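Local coordinates for protein ATP-dependent DNA helicase (Mycobacterium smegmatis, PDB 5V9X) that unwinds RNA:DNA hybrids as an ATP-dependent helicase of the Lhr family, tracking 3'-to-5' along single-stranded DNA, at residues W276-E288 with R305-R317. Numbering follows the deposited sequence.
With nucleotides of chain B.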
ATOM      1  N   TRP A 276      21.366   9.004 -13.273  1.00 54.62           N
ATOM      2  CA  TRP A 276      20.299  10.002 -13.185  1.00 54.72           C
ATOM      3  C   TRP A 276      20.331  11.030 -14.310  1.00 55.56           C
ATOM      4  O   TRP A 276      19.259  11.323 -14.870  1.00 54.29           O
ATOM      5  CB  TRP A 276      20.348  10.681 -11.814  1.00 52.86           C
ATOM      6  CG  TRP A 276      19.862   9.817 -10.699  1.00 48.61           C
ATOM      7  CD1 TRP A 276      20.588   9.360  -9.640  1.00 46.42           C
ATOM      8  CD2 TRP A 276      18.538   9.300 -10.533  1.00 46.99           C
ATOM      9  NE1 TRP A 276      19.796   8.593  -8.820  1.00 47.26           N
ATOM     10  CE2 TRP A 276      18.533   8.541  -9.348  1.00 45.16           C
ATOM     11  CE3 TRP A 276      17.355   9.407 -11.271  1.00 49.01           C
ATOM     12  CZ2 TRP A 276      17.392   7.892  -8.883  1.00 40.73           C
ATOM     13  CZ3 TRP A 276      16.224   8.762 -10.808  1.00 49.03           C
ATOM     14  CH2 TRP A 276      16.250   8.014  -9.624  1.00 45.81           C
ATOM     15  N   PRO A 277      21.475  11.624 -14.684  1.00 55.60           N
ATOM     16  CA  PRO A 277      21.444  12.629 -15.766  1.00 55.18           C
ATOM     17  C   PRO A 277      20.813  12.145 -17.066  1.00 57.97           C
ATOM     18  O   PRO A 277      20.027  12.884 -17.674  1.00 59.68           O
ATOM     19  CB  PRO A 277      22.927  12.974 -15.945  1.00 57.69           C
ATOM     20  CG  PRO A 277      23.507  12.772 -14.604  1.00 56.33           C
ATOM     21  CD  PRO A 277      22.807  11.566 -14.050  1.00 54.56           C
ATOM     22  N   ASP A 278      21.129  10.925 -17.511  1.00 56.18           N
ATOM     23  CA  ASP A 278      20.541  10.428 -18.751  1.00 54.93           C
ATOM     24  C   ASP A 278      19.070  10.080 -18.576  1.00 54.99           C
ATOM     25  O   ASP A 278      18.283  10.230 -19.518  1.00 59.61           O
ATOM     26  CB  ASP A 278      21.314   9.211 -19.253  1.00 57.97           C
ATOM     27  CG  ASP A 278      22.805   9.455 -19.310  1.00 69.78           C
ATOM     28  OD1 ASP A 278      23.424   9.569 -18.231  1.00 73.93           O
ATOM     29  OD2 ASP A 278      23.359   9.536 -20.429  1.00 77.47           O
ATOM     30  N   VAL A 279      18.685   9.608 -17.389  1.00 55.11           N
ATOM     31  CA  VAL A 279      17.275   9.349 -17.109  1.00 54.29           C
ATOM     32  C   VAL A 279      16.487  10.650 -17.132  1.00 55.67           C
ATOM     33  O   VAL A 279      15.467  10.769 -17.822  1.00 56.92           O
ATOM     34  CB  VAL A 279      17.121   8.622 -15.759  1.00 49.97           C
ATOM     35  CG1 VAL A 279      15.658   8.544 -15.356  1.00 41.42           C
ATOM     36  CG2 VAL A 279      17.737   7.231 -15.831  1.00 47.09           C
ATOM     37  N   GLU A 280      16.955  11.649 -16.376  1.00 56.54           N
ATOM     38  CA  GLU A 280      16.283  12.943 -16.335  1.00 56.73           C
ATOM     39  C   GLU A 280      16.165  13.559 -17.724  1.00 63.68           C
ATOM     40  O   GLU A 280      15.188  14.261 -18.015  1.00 68.73           O
ATOM     41  CB  GLU A 280      17.039  13.887 -15.398  1.00 55.82           C
ATOM     42  CG  GLU A 280      17.120  13.419 -13.950  1.00 56.83           C
ATOM     43  CD  GLU A 280      18.305  14.017 -13.208  1.00 64.19           C
ATOM     44  OE1 GLU A 280      19.141  14.685 -13.856  1.00 67.86           O
ATOM     45  OE2 GLU A 280      18.405  13.815 -11.980  1.00 64.13           O
ATOM     46  N   GLU A 281      17.144  13.304 -18.592  1.00 65.24           N
ATOM     47  CA  GLU A 281      17.092  13.827 -19.954  1.00 64.98           C
ATOM     48  C   GLU A 281      15.915  13.243 -20.724  1.00 68.00           C
ATOM     49  O   GLU A 281      15.123  13.982 -21.322  1.00 72.53           O
ATOM     50  CB  GLU A 281      18.403  13.522 -20.674  1.00 66.19           C
ATOM     51  CG  GLU A 281      19.166  14.745 -21.130  1.00 69.25           C
ATOM     52  CD  GLU A 281      20.328  14.385 -22.028  1.00 77.25           C
ATOM     53  OE1 GLU A 281      21.270  13.722 -21.546  1.00 79.50           O
ATOM     54  OE2 GLU A 281      20.287  14.746 -23.224  1.00 84.12           O
ATOM     55  N   ARG A 282      15.790  11.912 -20.730  1.00 63.02           N
ATOM     56  CA  ARG A 282      14.717  11.270 -21.483  1.00 61.26           C
ATOM     57  C   ARG A 282      13.343  11.621 -20.926  1.00 59.88           C
ATOM     58  O   ARG A 282      12.365  11.675 -21.681  1.00 59.75           O
ATOM     59  CB  ARG A 282      14.913   9.753 -21.486  1.00 60.60           C
ATOM     60  CG  ARG A 282      16.211   9.289 -22.126  1.00 66.51           C
ATOM     61  CD  ARG A 282      16.232   9.559 -23.623  1.00 74.59           C
ATOM     62  NE  ARG A 282      17.396   8.951 -24.262  1.00 86.44           N
ATOM     63  CZ  ARG A 282      18.579   9.547 -24.387  1.00 91.85           C
ATOM     64  NH1 ARG A 282      18.757  10.774 -23.916  1.00 94.04           N
ATOM     65  NH2 ARG A 282      19.585   8.915 -24.979  1.00 90.59           N
ATOM     66  N   ILE A 283      13.246  11.857 -19.615  1.00 57.09           N
ATOM     67  CA  ILE A 283      11.965  12.235 -19.022  1.00 53.60           C
ATOM     68  C   ILE A 283      11.512  13.584 -19.564  1.00 61.83           C
ATOM     69  O   ILE A 283      10.356  13.753 -19.968  1.00 68.52           O
ATOM     70  CB  ILE A 283      12.064  12.246 -17.487  1.00 49.64           C
ATOM     71  CG1 ILE A 283      12.080  10.814 -16.945  1.00 48.07           C
ATOM     72  CG2 ILE A 283      10.912  13.041 -16.878  1.00 47.45           C
ATOM     73  CD1 ILE A 283      12.159  10.733 -15.439  1.00 46.67           C
ATOM     74  N   VAL A 284      12.419  14.565 -19.578  1.00 55.95           N
ATOM     75  CA  VAL A 284      12.091  15.862 -20.160  1.00 52.01           C
ATOM     76  C   VAL A 284      11.767  15.707 -21.641  1.00 58.37           C
ATOM     77  O   VAL A 284      10.843  16.344 -22.161  1.00 67.28           O
ATOM     78  CB  VAL A 284      13.238  16.863 -19.923  1.00 48.71           C
ATOM     79  CG1 VAL A 284      12.913  18.207 -20.551  1.00 45.16           C
ATOM     80  CG2 VAL A 284      13.492  17.028 -18.434  1.00 46.60           C
ATOM     81  N   ASP A 285      12.516  14.849 -22.340  1.00 55.76           N
ATOM     82  CA  ASP A 285      12.183  14.530 -23.726  1.00 55.10           C
ATOM     83  C   ASP A 285      10.761  13.994 -23.839  1.00 60.40           C
ATOM     84  O   ASP A 285      10.022  14.359 -24.762  1.00 69.75           O
ATOM     85  CB  ASP A 285      13.178  13.512 -24.289  1.00 53.53           C
ATOM     86  CG  ASP A 285      14.554  14.103 -24.533  1.00 56.71           C
ATOM     87  OD1 ASP A 285      14.746  15.310 -24.282  1.00 57.05           O
ATOM     88  OD2 ASP A 285      15.446  13.353 -24.982  1.00 60.88           O
ATOM     89  N   LEU A 286      10.358  13.136 -22.901  1.00 55.31           N
ATOM     90  CA  LEU A 286       9.026  12.542 -22.969  1.00 55.48           C
ATOM     91  C   LEU A 286       7.948  13.543 -22.568  1.00 61.05           C
ATOM     92  O   LEU A 286       6.864  13.562 -23.162  1.00 61.80           O
ATOM     93  CB  LEU A 286       8.969  11.294 -22.089  1.00 47.33           C
ATOM     94  CG  LEU A 286       9.662  10.071 -22.694  1.00 47.37           C
ATOM     95  CD1 LEU A 286       9.888   8.988 -21.649  1.00 52.70           C
ATOM     96  CD2 LEU A 286       8.843   9.532 -23.856  1.00 44.84           C
ATOM     97  N   VAL A 287       8.223  14.381 -21.565  1.00 61.39           N
ATOM     98  CA  VAL A 287       7.252  15.398 -21.165  1.00 54.35           C
ATOM     99  C   VAL A 287       7.049  16.403 -22.291  1.00 58.35           C
ATOM    100  O   VAL A 287       5.915  16.715 -22.671  1.00 59.34           O
ATOM    101  CB  VAL A 287       7.694  16.093 -19.865  1.00 44.63           C
ATOM    102  CG1 VAL A 287       6.750  17.236 -19.533  1.00 40.31           C
ATOM    103  CG2 VAL A 287       7.745  15.099 -18.718  1.00 40.15           C
ATOM    104  N   GLU A 288       8.150  16.920 -22.845  1.00 62.12           N
ATOM    105  CA  GLU A 288       8.061  17.883 -23.937  1.00 60.48           C
ATOM    106  C   GLU A 288       7.346  17.314 -25.155  1.00 59.12           C
ATOM    107  O   GLU A 288       6.839  18.083 -25.977  1.00 63.27           O
ATOM    108  CB  GLU A 288       9.462  18.365 -24.326  1.00 64.09           C
ATOM    109  CG  GLU A 288      10.126  19.265 -23.288  1.00 70.27           C
ATOM    110  CD  GLU A 288      11.542  19.670 -23.672  1.00 77.09           C
ATOM    111  OE1 GLU A 288      12.131  19.028 -24.570  1.00 75.89           O
ATOM    112  OE2 GLU A 288      12.068  20.632 -23.071  1.00 76.97           O
ATOM    113  N   ARG A 305      13.582  15.924  -5.496  1.00 52.29           N
ATOM    114  CA  ARG A 305      14.824  15.927  -6.262  1.00 55.88           C
ATOM    115  C   ARG A 305      14.553  16.009  -7.759  1.00 52.96           C
ATOM    116  O   ARG A 305      15.082  16.886  -8.450  1.00 57.00           O
ATOM    117  CB  ARG A 305      15.634  14.673  -5.944  1.00 67.72           C
ATOM    118  CG  ARG A 305      16.711  14.847  -4.897  1.00 77.71           C
ATOM    119  CD  ARG A 305      17.667  13.676  -4.979  1.00 83.20           C
ATOM    120  NE  ARG A 305      18.169  13.516  -6.340  1.00 88.36           N
ATOM    121  CZ  ARG A 305      18.702  12.396  -6.819  1.00 92.97           C
ATOM    122  NH1 ARG A 305      18.800  11.322  -6.047  1.00 92.86           N
ATOM    123  NH2 ARG A 305      19.132  12.349  -8.073  1.00 95.92           N
ATOM    124  N   LEU A 306      13.738  15.086  -8.279  1.00 41.79           N
ATOM    125  CA  LEU A 306      13.471  15.055  -9.713  1.00 43.10           C
ATOM    126  C   LEU A 306      12.824  16.348 -10.187  1.00 52.01           C
ATOM    127  O   LEU A 306      13.172  16.867 -11.255  1.00 58.31           O
ATOM    128  CB  LEU A 306      12.588  13.859 -10.057  1.00 41.75           C
ATOM    129  CG  LEU A 306      13.313  12.519 -10.170  1.00 50.63           C
ATOM    130  CD1 LEU A 306      12.317  11.380 -10.301  1.00 50.57           C
ATOM    131  CD2 LEU A 306      14.266  12.539 -11.356  1.00 55.45           C
ATOM    132  N   THR A 307      11.886  16.889  -9.404  1.00 49.43           N
ATOM    133  CA  THR A 307      11.270  18.160  -9.768  1.00 51.67           C
ATOM    134  C   THR A 307      12.316  19.260  -9.903  1.00 57.64           C
ATOM    135  O   THR A 307      12.240  20.093 -10.815  1.00 58.91           O
ATOM    136  CB  THR A 307      10.216  18.548  -8.735  1.00 50.67           C
ATOM    137  OG1 THR A 307       9.311  17.453  -8.545  1.00 49.34           O
ATOM    138  CG2 THR A 307       9.438  19.763  -9.203  1.00 36.79           C
ATOM    139  N   SER A 308      13.305  19.277  -9.005  1.00 59.37           N
ATOM    140  CA  SER A 308      14.408  20.222  -9.139  1.00 58.59           C
ATOM    141  C   SER A 308      15.176  19.985 -10.434  1.00 58.67           C
ATOM    142  O   SER A 308      15.502  20.934 -11.155  1.00 61.18           O
ATOM    143  CB  SER A 308      15.348  20.108  -7.937  1.00 63.24           C
ATOM    144  OG  SER A 308      14.631  20.139  -6.715  1.00 68.71           O
ATOM    145  N   ARG A 309      15.459  18.721 -10.751  1.00 54.69           N
ATOM    146  CA  ARG A 309      16.267  18.414 -11.925  1.00 56.93           C
ATOM    147  C   ARG A 309      15.509  18.709 -13.214  1.00 60.04           C
ATOM    148  O   ARG A 309      16.046  19.349 -14.127  1.00 64.65           O
ATOM    149  CB  ARG A 309      16.710  16.952 -11.887  1.00 54.13           C
ATOM    150  CG  ARG A 309      17.448  16.561 -10.622  1.00 55.54           C
ATOM    151  CD  ARG A 309      18.749  17.325 -10.471  1.00 63.76           C
ATOM    152  NE  ARG A 309      19.400  17.015  -9.202  1.00 74.42           N
ATOM    153  CZ  ARG A 309      19.313  17.771  -8.113  1.00 78.06           C
ATOM    154  NH1 ARG A 309      18.607  18.896  -8.137  1.00 71.93           N
ATOM    155  NH2 ARG A 309      19.935  17.407  -7.000  1.00 81.83           N
ATOM    156  N   LEU A 310      14.258  18.246 -13.310  1.00 54.36           N
ATOM    157  CA  LEU A 310      13.488  18.448 -14.533  1.00 49.15           C
ATOM    158  C   LEU A 310      13.322  19.931 -14.845  1.00 54.82           C
ATOM    159  O   LEU A 310      13.354  20.335 -16.014  1.00 63.14           O
ATOM    160  CB  LEU A 310      12.124  17.766 -14.419  1.00 42.14           C
ATOM    161  CG  LEU A 310      12.136  16.259 -14.140  1.00 47.03           C
ATOM    162  CD1 LEU A 310      10.726  15.683 -14.206  1.00 46.67           C
ATOM    163  CD2 LEU A 310      13.074  15.527 -15.091  1.00 40.49           C
ATOM    164  N   ASN A 311      13.158  20.760 -13.812  1.00 48.00           N
ATOM    165  CA  ASN A 311      13.069  22.197 -14.041  1.00 46.20           C
ATOM    166  C   ASN A 311      14.414  22.771 -14.475  1.00 53.70           C
ATOM    167  O   ASN A 311      14.475  23.582 -15.406  1.00 59.47           O
ATOM    168  CB  ASN A 311      12.559  22.897 -12.782  1.00 42.10           C
ATOM    169  CG  ASN A 311      11.096  22.606 -12.504  1.00 45.14           C
ATOM    170  OD1 ASN A 311      10.331  22.289 -13.415  1.00 45.35           O
ATOM    171  ND2 ASN A 311      10.699  22.715 -11.241  1.00 44.39           N
ATOM    172  N   GLU A 312      15.502  22.353 -13.821  1.00 54.03           N
ATOM    173  CA  GLU A 312      16.825  22.856 -14.182  1.00 52.98           C
ATOM    174  C   GLU A 312      17.186  22.484 -15.615  1.00 51.87           C
ATOM    175  O   GLU A 312      17.832  23.266 -16.325  1.00 49.05           O
ATOM    176  CB  GLU A 312      17.876  22.324 -13.207  1.00 54.48           C
ATOM    177  CG  GLU A 312      17.819  22.953 -11.825  1.00 60.96           C
ATOM    178  CD  GLU A 312      18.517  22.116 -10.770  1.00 69.42           C
ATOM    179  OE1 GLU A 312      19.189  21.128 -11.135  1.00 73.48           O
ATOM    180  OE2 GLU A 312      18.386  22.444  -9.571  1.00 73.08           O
ATOM    181  N   ILE A 313      16.782  21.294 -16.058  1.00 50.49           N
ATOM    182  CA  ILE A 313      16.999  20.904 -17.448  1.00 51.64           C
ATOM    183  C   ILE A 313      16.155  21.767 -18.376  1.00 57.24           C
ATOM    184  O   ILE A 313      16.646  22.291 -19.384  1.00 59.27           O
ATOM    185  CB  ILE A 313      16.686  19.410 -17.638  1.00 49.10           C
ATOM    186  CG1 ILE A 313      17.646  18.555 -16.816  1.00 46.75           C
ATOM    187  CG2 ILE A 313      16.746  19.032 -19.111  1.00 49.19           C
ATOM    188  CD1 ILE A 313      17.239  17.116 -16.752  1.00 45.73           C
ATOM    189  N   HIS A 314      14.870  21.930 -18.046  1.00 62.43           N
ATOM    190  CA  HIS A 314      13.966  22.685 -18.907  1.00 64.13           C
ATOM    191  C   HIS A 314      14.416  24.132 -19.064  1.00 64.60           C
ATOM    192  O   HIS A 314      14.260  24.726 -20.138  1.00 67.29           O
ATOM    193  CB  HIS A 314      12.546  22.624 -18.346  1.00 66.68           C
ATOM    194  CG  HIS A 314      11.563  23.464 -19.100  1.00 71.59           C
ATOM    195  ND1 HIS A 314      11.045  24.637 -18.595  1.00 72.52           N
ATOM    196  CD2 HIS A 314      11.008  23.303 -20.323  1.00 72.40           C
ATOM    197  CE1 HIS A 314      10.211  25.161 -19.474  1.00 73.28           C
ATOM    198  NE2 HIS A 314      10.171  24.373 -20.533  1.00 72.82           N
ATOM    199  N   ALA A 315      14.979  24.717 -18.006  1.00 62.16           N
ATOM    200  CA  ALA A 315      15.439  26.099 -18.082  1.00 60.61           C
ATOM    201  C   ALA A 315      16.634  26.230 -19.017  1.00 63.76           C
ATOM    202  O   ALA A 315      16.666  27.119 -19.877  1.00 66.44           O
ATOM    203  CB  ALA A 315      15.785  26.611 -16.684  1.00 55.46           C
ATOM    204  N   GLU A 316      17.628  25.348 -18.864  1.00 60.99           N
ATOM    205  CA  GLU A 316      18.812  25.394 -19.719  1.00 56.34           C
ATOM    206  C   GLU A 316      18.452  25.220 -21.188  1.00 56.94           C
ATOM    207  O   GLU A 316      19.117  25.788 -22.062  1.00 56.32           O
ATOM    208  CB  GLU A 316      19.810  24.319 -19.281  1.00 53.83           C
ATOM    209  CG  GLU A 316      21.008  24.139 -20.201  1.00 55.77           C
ATOM    210  CD  GLU A 316      21.924  25.347 -20.223  1.00 64.49           C
ATOM    211  OE1 GLU A 316      21.892  26.136 -19.255  1.00 67.26           O
ATOM    212  OE2 GLU A 316      22.674  25.509 -21.209  1.00 66.04           O
ATOM    213  N   ARG A 317      17.398  24.458 -21.481  1.00 55.51           N
ATOM    214  CA  ARG A 317      16.982  24.251 -22.861  1.00 58.68           C
ATOM    215  C   ARG A 317      16.174  25.414 -23.419  1.00 58.79           C
ATOM    216  O   ARG A 317      16.082  25.551 -24.644  1.00 55.96           O
ATOM    217  CB  ARG A 317      16.161  22.967 -22.977  1.00 52.39           C
ATOM    218  CG  ARG A 317      16.926  21.694 -22.681  1.00 52.16           C
ATOM    219  CD  ARG A 317      16.029  20.487 -22.879  1.00 59.27           C
ATOM    220  NE  ARG A 317      16.752  19.223 -22.780  1.00 60.44           N
ATOM    221  CZ  ARG A 317      16.200  18.035 -23.008  1.00 58.07           C
ATOM    222  NH1 ARG A 317      14.921  17.954 -23.348  1.00 49.23           N
ATOM    223  NH2 ARG A 317      16.924  16.929 -22.898  1.00 50.27           N
TER
ATOM    224  P    DC B   4      19.006   7.097  -5.186  1.00 81.22           P
ATOM    225  OP1  DC B   4      17.556   7.176  -4.899  1.00 69.66           O
ATOM    226  OP2  DC B   4      19.600   7.979  -6.214  1.00 80.67           O
ATOM    227  O5'  DC B   4      19.799   7.308  -3.808  1.00 88.56           O
ATOM    228  C5'  DC B   4      19.384   6.621  -2.627  1.00 91.48           C
ATOM    229  C4'  DC B   4      20.578   6.300  -1.740  1.00 98.47           C
ATOM    230  O4'  DC B   4      21.632   5.754  -2.551  1.00101.79           O
ATOM    231  C3'  DC B   4      21.195   7.501  -1.026  1.00104.77           C
ATOM    232  O3'  DC B   4      20.738   7.555   0.324  1.00111.43           O
ATOM    233  C2'  DC B   4      22.717   7.256  -1.093  1.00107.35           C
ATOM    234  C1'  DC B   4      22.855   5.959  -1.896  1.00106.68           C
ATOM    235  N1   DC B   4      23.935   6.010  -2.928  1.00106.03           N
ATOM    236  C2   DC B   4      25.226   5.568  -2.609  1.00108.36           C
ATOM    237  O2   DC B   4      25.454   5.141  -1.470  1.00110.25           O
ATOM    238  N3   DC B   4      26.192   5.623  -3.560  1.00105.04           N
ATOM    239  C4   DC B   4      25.906   6.090  -4.777  1.00 98.79           C
ATOM    240  N4   DC B   4      26.890   6.124  -5.681  1.00 98.20           N
ATOM    241  C5   DC B   4      24.598   6.543  -5.121  1.00 98.95           C
ATOM    242  C6   DC B   4      23.654   6.484  -4.176  1.00100.30           C
ATOM    243  P    DC B   3      23.767   5.688  -9.311  1.00106.68           P
ATOM    244  OP1  DC B   3      23.343   6.113 -10.663  1.00102.70           O
ATOM    245  OP2  DC B   3      24.316   6.683  -8.365  1.00107.07           O
ATOM    246  O5'  DC B   3      22.521   4.954  -8.622  1.00 94.28           O
ATOM    247  C5'  DC B   3      21.211   5.507  -8.771  1.00 85.21           C
ATOM    248  C4'  DC B   3      20.234   4.936  -7.752  1.00 81.83           C
ATOM    249  O4'  DC B   3      20.196   3.488  -7.854  1.00 85.04           O
ATOM    250  C3'  DC B   3      20.542   5.255  -6.286  1.00 84.37           C
ATOM    251  O3'  DC B   3      19.333   5.578  -5.598  1.00 86.79           O
ATOM    252  C2'  DC B   3      21.136   3.944  -5.772  1.00 86.74           C
ATOM    253  C1'  DC B   3      20.332   2.929  -6.568  1.00 85.33           C
ATOM    254  N1   DC B   3      20.994   1.600  -6.696  1.00 81.27           N
ATOM    255  C2   DC B   3      20.511   0.509  -5.963  1.00 87.87           C
ATOM    256  O2   DC B   3      19.539   0.667  -5.214  1.00 79.29           O
ATOM    257  N3   DC B   3      21.123  -0.693  -6.096  1.00 87.58           N
ATOM    258  C4   DC B   3      22.168  -0.824  -6.916  1.00 91.26           C
ATOM    259  N4   DC B   3      22.740  -2.028  -7.013  1.00105.65           N
ATOM    260  C5   DC B   3      22.674   0.277  -7.669  1.00 89.94           C
ATOM    261  C6   DC B   3      22.061   1.456  -7.532  1.00 84.97           C
TER
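Arg305 reaches over one face of the Trp276 indole, with NH2 3.6 Å above the ring plane and the guanidinium turned nearly upright to it, planes 80° apart, a cation-pi contact. Trp276 CB leaves helix 276-288 toward helix 305-317, and with CG anti to the carbonyl carbon (chi1 -73°) the indole swings out to the DNA. CG and CD1 lie under Arg305 NH2, CZ3 approaches Leu306 CD2 on the six-membered side, and at the edge NE1, beside C5' of DC3 of chain B, donates a hydrogen bond of 2.7 Å to OP2 of DC4 of chain B. CE2 and CZ2 border the same oxygen. Arg305 NH1 gives a weak hydrogen bond of 3.4 Å to that OP2 of DC4.

Further along, Glu280 sits as a knob among Leu306, Arg309, Leu310 and Ile313, its CB 3.5 Å from Ile313 CD1. Val284 CG2 and Ile283 CG2 close on Leu310 CD2. At the far end Arg317 lays its guanidinium face on Val284; NH1 bonds to Asp285 OD1 at 2.8 Å, and a weak bond from the same NH1 to Glu288 OE1 completes the salt-bridge network. Both helices pack on the second RecA-like sheet, Leu310 on Val380 and Ile283 on Phe429. One phosphate oxygen thus draws on both helices, its negative charge probably steadying the arginine above the indole.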